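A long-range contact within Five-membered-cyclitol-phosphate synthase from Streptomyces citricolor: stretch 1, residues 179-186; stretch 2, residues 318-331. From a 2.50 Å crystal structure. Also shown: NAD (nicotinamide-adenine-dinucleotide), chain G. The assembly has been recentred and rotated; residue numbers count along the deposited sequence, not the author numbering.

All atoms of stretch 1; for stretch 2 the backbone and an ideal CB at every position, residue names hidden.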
ATOM      1  N   LEU B 179      29.636  18.172 -25.338  1.00 41.42           N
ATOM      2  CA  LEU B 179      29.369  16.716 -25.228  1.00 41.32           C
ATOM      3  C   LEU B 179      28.786  16.459 -23.831  1.00 41.03           C
ATOM      4  O   LEU B 179      29.507  16.654 -22.834  1.00 41.73           O
ATOM      5  CB  LEU B 179      30.678  15.943 -25.470  1.00 41.92           C
ATOM      6  CG  LEU B 179      30.609  14.412 -25.344  1.00 41.85           C
ATOM      7  CD1 LEU B 179      29.840  13.783 -26.505  1.00 41.84           C
ATOM      8  CD2 LEU B 179      32.009  13.802 -25.272  1.00 42.73           C
ATOM      9  N   ILE B 180      27.524  16.035 -23.761  1.00 40.57           N
ATOM     10  CA  ILE B 180      26.743  15.986 -22.490  1.00 40.12           C
ATOM     11  C   ILE B 180      26.360  14.538 -22.221  1.00 39.25           C
ATOM     12  O   ILE B 180      25.598  13.960 -23.007  1.00 40.01           O
ATOM     13  CB  ILE B 180      25.522  16.922 -22.568  1.00 40.08           C
ATOM     14  CG1 ILE B 180      25.951  18.322 -23.027  1.00 40.93           C
ATOM     15  CG2 ILE B 180      24.751  16.949 -21.256  1.00 40.46           C
ATOM     16  CD1 ILE B 180      26.945  19.019 -22.120  1.00 40.88           C
ATOM     17  N   GLY B 181      26.892  13.986 -21.144  1.00 38.16           N
ATOM     18  CA  GLY B 181      26.723  12.569 -20.831  1.00 38.00           C
ATOM     19  C   GLY B 181      27.543  12.180 -19.620  1.00 37.76           C
ATOM     20  O   GLY B 181      28.298  13.006 -19.140  1.00 37.37           O
ATOM     21  N   ASP B 182      27.326  10.952 -19.129  1.00 38.10           N
ATOM     22  CA  ASP B 182      26.405  10.007 -19.762  1.00 38.82           C
ATOM     23  C   ASP B 182      25.277   9.546 -18.814  1.00 39.38           C
ATOM     24  O   ASP B 182      25.433   9.603 -17.597  1.00 39.79           O
ATOM     25  CB  ASP B 182      27.146   8.754 -20.242  1.00 38.40           C
ATOM     26  CG  ASP B 182      28.341   9.068 -21.108  1.00 38.79           C
ATOM     27  OD1 ASP B 182      28.167   9.845 -22.051  1.00 39.04           O
ATOM     28  OD2 ASP B 182      29.439   8.588 -20.793  1.00 38.88           O
ATOM     29  N   ASP B 183      24.170   9.097 -19.396  1.00 41.12           N
ATOM     30  CA  ASP B 183      23.130   8.260 -18.740  1.00 42.87           C
ATOM     31  C   ASP B 183      22.166   9.121 -17.921  1.00 39.97           C
ATOM     32  O   ASP B 183      22.597   9.504 -16.813  1.00 40.28           O
ATOM     33  CB  ASP B 183      23.785   7.190 -17.866  1.00 45.44           C
ATOM     34  CG  ASP B 183      22.849   6.051 -17.533  1.00 48.49           C
ATOM     35  OD1 ASP B 183      21.706   6.033 -18.074  1.00 48.24           O
ATOM     36  OD2 ASP B 183      23.279   5.173 -16.748  1.00 55.72           O
ATOM     37  N   LEU B 184      20.934   9.347 -18.421  1.00 37.51           N
ATOM     38  CA  LEU B 184      19.885  10.149 -17.697  1.00 36.34           C
ATOM     39  C   LEU B 184      19.617   9.568 -16.315  1.00 34.96           C
ATOM     40  O   LEU B 184      19.280   8.356 -16.239  1.00 34.12           O
ATOM     41  CB  LEU B 184      18.541  10.159 -18.424  1.00 35.72           C
ATOM     42  CG  LEU B 184      18.543  10.653 -19.858  1.00 35.87           C
ATOM     43  CD1 LEU B 184      17.111  10.783 -20.338  1.00 35.73           C
ATOM     44  CD2 LEU B 184      19.303  11.958 -19.986  1.00 36.14           C
ATOM     45  N   ALA B 185      19.685  10.417 -15.285  1.00 34.67           N
ATOM     46  CA  ALA B 185      19.057  10.180 -13.957  1.00 34.45           C
ATOM     47  C   ALA B 185      17.585  10.628 -13.989  1.00 34.19           C
ATOM     48  O   ALA B 185      17.313  11.844 -14.126  1.00 33.58           O
ATOM     49  CB  ALA B 185      19.836  10.934 -12.924  1.00 35.40           C
ATOM     50  N   SER B 186      16.644   9.689 -13.894  1.00 35.06           N
ATOM     51  CA  SER B 186      15.210   9.941 -14.189  1.00 34.73           C
ATOM     52  C   SER B 186      14.724  11.091 -13.309  1.00 35.23           C
ATOM     53  O   SER B 186      15.255  11.236 -12.199  1.00 35.90           O
ATOM     54  CB  SER B 186      14.388   8.684 -14.051  1.00 35.02           C
ATOM     55  OG  SER B 186      14.188   8.020 -15.332  1.00 35.19           O
ATOM     56  N   UNK B 318      32.265  19.051 -21.594  1.00 44.12           N
ATOM     57  CA  UNK B 318      31.218  18.724 -20.603  1.00 44.64           C
ATOM     58  C   UNK B 318      30.838  20.005 -19.837  1.00 43.96           C
ATOM     59  O   UNK B 318      31.732  20.793 -19.473  1.00 42.68           O
ATOM     60  CB  UNK B 318      31.696  17.639 -19.637  1.00 44.64           C
ATOM     61  N   UNK B 319      29.539  20.225 -19.625  1.00 42.92           N
ATOM     62  CA  UNK B 319      29.058  21.318 -18.743  1.00 42.72           C
ATOM     63  C   UNK B 319      28.749  20.721 -17.371  1.00 41.56           C
ATOM     64  O   UNK B 319      28.070  19.654 -17.307  1.00 41.68           O
ATOM     65  CB  UNK B 319      27.822  22.008 -19.324  1.00 42.72           C
ATOM     66  N   UNK B 320      29.210  21.391 -16.318  1.00 39.71           N
ATOM     67  CA  UNK B 320      28.924  20.963 -14.938  1.00 38.82           C
ATOM     68  C   UNK B 320      27.423  21.179 -14.618  1.00 38.17           C
ATOM     69  O   UNK B 320      26.911  20.507 -13.728  1.00 38.33           O
ATOM     70  CB  UNK B 320      29.800  21.733 -13.947  1.00 38.82           C
ATOM     71  N   UNK B 321      26.698  22.013 -15.361  1.00 37.43           N
ATOM     72  CA  UNK B 321      25.253  22.222 -15.127  1.00 37.15           C
ATOM     73  C   UNK B 321      24.501  20.917 -15.361  1.00 36.24           C
ATOM     74  O   UNK B 321      23.337  20.848 -15.031  1.00 35.19           O
ATOM     75  CB  UNK B 321      24.702  23.321 -16.038  1.00 37.15           C
ATOM     76  N   UNK B 322      25.106  19.937 -16.029  1.00 36.53           N
ATOM     77  CA  UNK B 322      24.398  18.700 -16.437  1.00 35.45           C
ATOM     78  C   UNK B 322      24.475  17.669 -15.323  1.00 34.90           C
ATOM     79  O   UNK B 322      23.829  16.622 -15.461  1.00 34.49           O
ATOM     80  CB  UNK B 322      24.990  18.125 -17.725  1.00 35.45           C
ATOM     81  N   UNK B 323      25.221  17.939 -14.259  1.00 35.03           N
ATOM     82  CA  UNK B 323      25.677  16.851 -13.344  1.00 35.54           C
ATOM     83  C   UNK B 323      24.470  16.261 -12.600  1.00 36.86           C
ATOM     84  O   UNK B 323      24.321  15.012 -12.525  1.00 37.94           O
ATOM     85  CB  UNK B 323      26.708  17.374 -12.341  1.00 35.54           C
ATOM     86  N   UNK B 324      23.591  17.081 -12.060  1.00 39.61           N
ATOM     87  CA  UNK B 324      22.541  16.539 -11.160  1.00 41.46           C
ATOM     88  C   UNK B 324      21.569  15.646 -11.939  1.00 41.20           C
ATOM     89  O   UNK B 324      20.896  14.834 -11.265  1.00 40.22           O
ATOM     90  CB  UNK B 324      21.773  17.675 -10.482  1.00 41.46           C
ATOM     91  N   UNK B 325      21.496  15.760 -13.278  1.00 39.86           N
ATOM     92  CA  UNK B 325      20.490  14.982 -14.056  1.00 39.75           C
ATOM     93  C   UNK B 325      21.140  13.811 -14.821  1.00 39.37           C
ATOM     94  O   UNK B 325      20.465  13.250 -15.719  1.00 38.07           O
ATOM     95  CB  UNK B 325      19.766  15.898 -15.045  1.00 39.75           C
ATOM     96  N   UNK B 326      22.362  13.409 -14.445  1.00 39.51           N
ATOM     97  CA  UNK B 326      23.118  12.320 -15.123  1.00 39.21           C
ATOM     98  C   UNK B 326      23.542  11.303 -14.069  1.00 40.62           C
ATOM     99  O   UNK B 326      23.954  11.740 -12.961  1.00 41.35           O
ATOM    100  CB  UNK B 326      24.339  12.861 -15.869  1.00 39.21           C
ATOM    101  N   UNK B 327      23.514  10.006 -14.406  1.00 41.74           N
ATOM    102  CA  UNK B 327      24.123   8.952 -13.542  1.00 43.59           C
ATOM    103  C   UNK B 327      25.656   8.981 -13.664  1.00 42.82           C
ATOM    104  O   UNK B 327      26.300   8.810 -12.629  1.00 42.85           O
ATOM    105  CB  UNK B 327      23.597   7.567 -13.925  1.00 43.59           C
ATOM    106  N   UNK B 328      26.218   9.266 -14.843  1.00 41.64           N
ATOM    107  CA  UNK B 328      27.646   8.999 -15.164  1.00 43.08           C
ATOM    108  C   UNK B 328      28.256  10.185 -15.897  1.00 43.06           C
ATOM    109  O   UNK B 328      28.673  10.088 -17.047  1.00 41.72           O
ATOM    110  CB  UNK B 328      27.789   7.735 -16.015  1.00 43.08           C
ATOM    111  N   UNK B 329      28.303  11.368 -15.256  1.00 43.49           N
ATOM    112  CA  UNK B 329      28.749  12.573 -15.921  1.00 43.12           C
ATOM    113  C   UNK B 329      30.238  12.403 -16.134  1.00 44.44           C
ATOM    114  O   UNK B 329      30.834  11.781 -15.284  1.00 46.92           O
ATOM    115  CB  UNK B 329      28.422  13.834 -15.118  1.00 43.12           C
ATOM    116  N   UNK B 330      30.772  12.991 -17.199  1.00 43.61           N
ATOM    117  CA  UNK B 330      32.213  13.099 -17.420  1.00 44.83           C
ATOM    118  C   UNK B 330      32.858  13.647 -16.141  1.00 45.94           C
ATOM    119  O   UNK B 330      32.385  14.693 -15.622  1.00 46.80           O
ATOM    120  CB  UNK B 330      32.523  13.995 -18.621  1.00 44.83           C
ATOM    121  N   UNK B 331      33.886  12.954 -15.631  1.00 46.97           N
ATOM    122  CA  UNK B 331      34.713  13.392 -14.486  1.00 46.38           C
ATOM    123  C   UNK B 331      34.211  12.811 -13.177  1.00 45.94           C
ATOM    124  O   UNK B 331      34.937  12.886 -12.167  1.00 45.51           O
ATOM    125  CB  UNK B 331      34.732  14.919 -14.392  1.00 46.38           C
TER
HETATM  126  PA  NAD G 400      12.506   3.457 -26.971  1.00 29.78           P
HETATM  127  O1A NAD G 400      12.715   1.993 -27.011  1.00 29.76           O
HETATM  128  O2A NAD G 400      11.077   3.906 -26.837  1.00 30.34           O
HETATM  129  O5B NAD G 400      13.226   4.261 -28.122  1.00 30.93           O
HETATM  130  C5B NAD G 400      14.244   3.518 -28.833  1.00 33.59           C
HETATM  131  C4B NAD G 400      14.210   3.910 -30.286  1.00 35.21           C
HETATM  132  O4B NAD G 400      15.488   3.670 -30.966  1.00 36.59           O
HETATM  133  C3B NAD G 400      13.169   3.127 -31.092  1.00 36.05           C
HETATM  134  O3B NAD G 400      12.489   4.036 -31.949  1.00 36.05           O
HETATM  135  C2B NAD G 400      14.045   2.184 -31.913  1.00 37.11           C
HETATM  136  O2B NAD G 400      13.215   1.742 -32.948  1.00 37.92           O
HETATM  137  C1B NAD G 400      15.176   3.160 -32.254  1.00 37.63           C
HETATM  138  N9A NAD G 400      16.395   2.613 -32.817  1.00 39.08           N
HETATM  139  C8A NAD G 400      16.864   1.347 -32.563  1.00 40.23           C
HETATM  140  N7A NAD G 400      18.037   1.113 -33.107  1.00 41.35           N
HETATM  141  C5A NAD G 400      18.383   2.306 -33.732  1.00 40.54           C
HETATM  142  C6A NAD G 400      19.524   2.676 -34.474  1.00 41.38           C
HETATM  143  N6A NAD G 400      20.548   1.856 -34.675  1.00 40.98           N
HETATM  144  N1A NAD G 400      19.593   3.956 -34.933  1.00 42.21           N
HETATM  145  C2A NAD G 400      18.537   4.759 -34.704  1.00 41.28           C
HETATM  146  N3A NAD G 400      17.413   4.506 -34.037  1.00 40.11           N
HETATM  147  C4A NAD G 400      17.387   3.249 -33.554  1.00 40.05           C
HETATM  148  O3  NAD G 400      13.316   4.010 -25.723  1.00 28.66           O
HETATM  149  PN  NAD G 400      12.985   5.254 -24.758  1.00 27.10           P
HETATM  150  O1N NAD G 400      12.783   6.444 -25.614  1.00 27.10           O
HETATM  151  O2N NAD G 400      11.951   4.707 -23.822  1.00 27.21           O
HETATM  152  O5D NAD G 400      14.397   5.408 -23.994  1.00 27.40           O
HETATM  153  C5D NAD G 400      15.594   5.713 -24.821  1.00 27.59           C
HETATM  154  C4D NAD G 400      16.834   5.470 -24.013  1.00 27.48           C
HETATM  155  O4D NAD G 400      16.915   6.364 -22.879  1.00 26.98           O
HETATM  156  C3D NAD G 400      16.910   4.044 -23.450  1.00 27.60           C
HETATM  157  O3D NAD G 400      18.261   3.639 -23.511  1.00 28.24           O
HETATM  158  C2D NAD G 400      16.590   4.246 -21.972  1.00 27.35           C
HETATM  159  O2D NAD G 400      17.175   3.331 -21.064  1.00 27.16           O
HETATM  160  C1D NAD G 400      17.250   5.599 -21.712  1.00 27.20           C
HETATM  161  N1N NAD G 400      16.728   6.178 -20.437  1.00 26.92           N
HETATM  162  C2N NAD G 400      15.309   6.244 -20.228  1.00 26.96           C
HETATM  163  C3N NAD G 400      14.775   6.590 -18.998  1.00 26.33           C
HETATM  164  C7N NAD G 400      13.265   6.678 -18.871  1.00 26.37           C
HETATM  165  O7N NAD G 400      12.563   6.567 -19.869  1.00 26.14           O
HETATM  166  N7N NAD G 400      12.747   6.862 -17.659  1.00 26.09           N
HETATM  167  C4N NAD G 400      15.668   6.835 -17.956  1.00 26.22           C
HETATM  168  C5N NAD G 400      17.030   6.940 -18.214  1.00 26.46           C
HETATM  169  C6N NAD G 400      17.545   6.526 -19.428  1.00 26.73           C

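Position 318 points its CA-to-CB bond sideways, with the ideal CB 4.0 Å from L179 O. A long apolar or aromatic side chain could reach across stretch 1. The residue is F318. With chi1 in t, its ring brings CE1 to 3.3 Å from G181 O, while F318 CA makes a CA-H...O contact of 3.5 Å with L179 O.

Position 319 also points sideways, its ideal CB 4.2 Å from I180 CD1; a small residue, or a polar one able to accept a hydrogen bond from the following turn, would suit. It is S319, whose OG accepts from the backbone N of position 321 at 3.2 Å.

Positions 320 and 321 lie in a 3-10 segment, out of reach of stretch 1, which sets no preference; they are A320 and A321. At 322 the bond points toward stretch 1, the ideal CB already 3.7 Å from I180 CG2. A small apolar group fits directly, and A322 places its CB 3.8 Å from I180 CG2.

Positions 323 and 324 point away, leaving the choice free as far as stretch 1 is concerned; they are V323 and K324. Position 325 points sideways, 4.8 Å from A185 O at its ideal CB, and many types would do. V325 contributes chiefly its backbone: A185 N donates to V325 O at 3.0 Å.

Position 326, bridged to L184, points away overall, yet its ideal CB is 3.8 Å from D182 O. A flexible apolar chain able to turn its end back onto the backbone of stretch 1 is one plausible choice. L326 does so, CD1 reaching 3.5 Å from G181 O and CD2 3.7 Å from D182 C.

Position 327 points toward stretch 1, where the carboxylate of D183 invites arginine or lysine. K327 bends its chain to bring NZ to 3.1 Å from D183 OD2 in a salt bridge, and its backbone N donates to D183 O at 2.6 Å.

At 328 the bond points sideways, with the ideal CB 3.4 Å from D182 O; a small or polar residue would suit, though others could direct their ends elsewhere. S328 pairs twice with D182 through its backbone: D182 N to S328 O at 2.6 Å, and S328 N to D182 O at 2.9 Å.

Position 329 points away; its phi of -70° suits proline, and the backbone N makes no hydrogen bond to stretch 1, so the lost N-H costs nothing in this contact. P329 CA lies 3.3 Å from G181 O. Position 330 points sideways, and several types would do; it is A330, whose N donates to G181 O at 3.1 Å. At 331 the positive phi favours glycine, and G331 is found.

Stretch 2 318-331: FSAAAVKVLKSPAG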
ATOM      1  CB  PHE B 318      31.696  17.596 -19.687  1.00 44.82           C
ATOM      2  CG  PHE B 318      30.621  17.193 -18.720  1.00 43.91           C
ATOM      3  CD1 PHE B 318      29.495  16.530 -19.169  1.00 43.34           C
ATOM      4  CD2 PHE B 318      30.700  17.559 -17.384  1.00 44.52           C
ATOM      5  CE1 PHE B 318      28.489  16.191 -18.273  1.00 44.49           C
ATOM      6  CE2 PHE B 318      29.685  17.237 -16.495  1.00 44.19           C
ATOM      7  CZ  PHE B 318      28.595  16.530 -16.935  1.00 44.08           C
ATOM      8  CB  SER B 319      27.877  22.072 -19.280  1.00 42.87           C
ATOM      9  OG  SER B 319      27.430  22.994 -18.290  1.00 43.05           O
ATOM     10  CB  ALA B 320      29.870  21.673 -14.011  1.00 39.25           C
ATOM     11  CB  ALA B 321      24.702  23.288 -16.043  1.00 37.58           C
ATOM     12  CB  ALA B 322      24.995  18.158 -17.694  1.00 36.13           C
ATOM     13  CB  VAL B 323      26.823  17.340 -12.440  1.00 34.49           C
ATOM     14  CG1 VAL B 323      27.119  16.396 -11.294  1.00 34.31           C
ATOM     15  CG2 VAL B 323      28.073  17.588 -13.244  1.00 34.23           C
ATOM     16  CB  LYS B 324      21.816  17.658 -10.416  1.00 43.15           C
ATOM     17  CG  LYS B 324      22.635  18.249  -9.281  1.00 46.15           C
ATOM     18  CD  LYS B 324      21.821  18.796  -8.108  1.00 48.35           C
ATOM     19  CE  LYS B 324      22.699  18.973  -6.875  1.00 50.44           C
ATOM     20  NZ  LYS B 324      22.185  19.985  -5.916  1.00 49.69           N
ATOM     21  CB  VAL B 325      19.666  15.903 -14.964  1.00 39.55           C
ATOM     22  CG1 VAL B 325      18.893  16.923 -14.159  1.00 39.47           C
ATOM     23  CG2 VAL B 325      20.518  16.583 -16.004  1.00 40.27           C
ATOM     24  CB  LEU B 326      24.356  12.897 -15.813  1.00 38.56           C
ATOM     25  CG  LEU B 326      24.119  13.610 -17.139  1.00 38.22           C
ATOM     26  CD1 LEU B 326      25.400  14.217 -17.659  1.00 38.65           C
ATOM     27  CD2 LEU B 326      23.518  12.705 -18.184  1.00 37.83           C
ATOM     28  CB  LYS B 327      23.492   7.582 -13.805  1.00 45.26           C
ATOM     29  CG  LYS B 327      22.015   7.539 -13.458  1.00 49.06           C
ATOM     30  CD  LYS B 327      21.542   6.422 -12.551  1.00 52.85           C
ATOM     31  CE  LYS B 327      20.710   5.395 -13.286  1.00 55.07           C
ATOM     32  NZ  LYS B 327      21.563   4.591 -14.188  1.00 58.84           N
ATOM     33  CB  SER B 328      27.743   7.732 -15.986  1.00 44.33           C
ATOM     34  OG  SER B 328      27.039   6.653 -15.356  1.00 45.36           O
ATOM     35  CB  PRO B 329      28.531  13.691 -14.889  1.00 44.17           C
ATOM     36  CG  PRO B 329      28.603  12.969 -13.562  1.00 44.07           C
ATOM     37  CD  PRO B 329      27.950  11.623 -13.846  1.00 44.03           C
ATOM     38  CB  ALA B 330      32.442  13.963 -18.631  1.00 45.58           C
TER
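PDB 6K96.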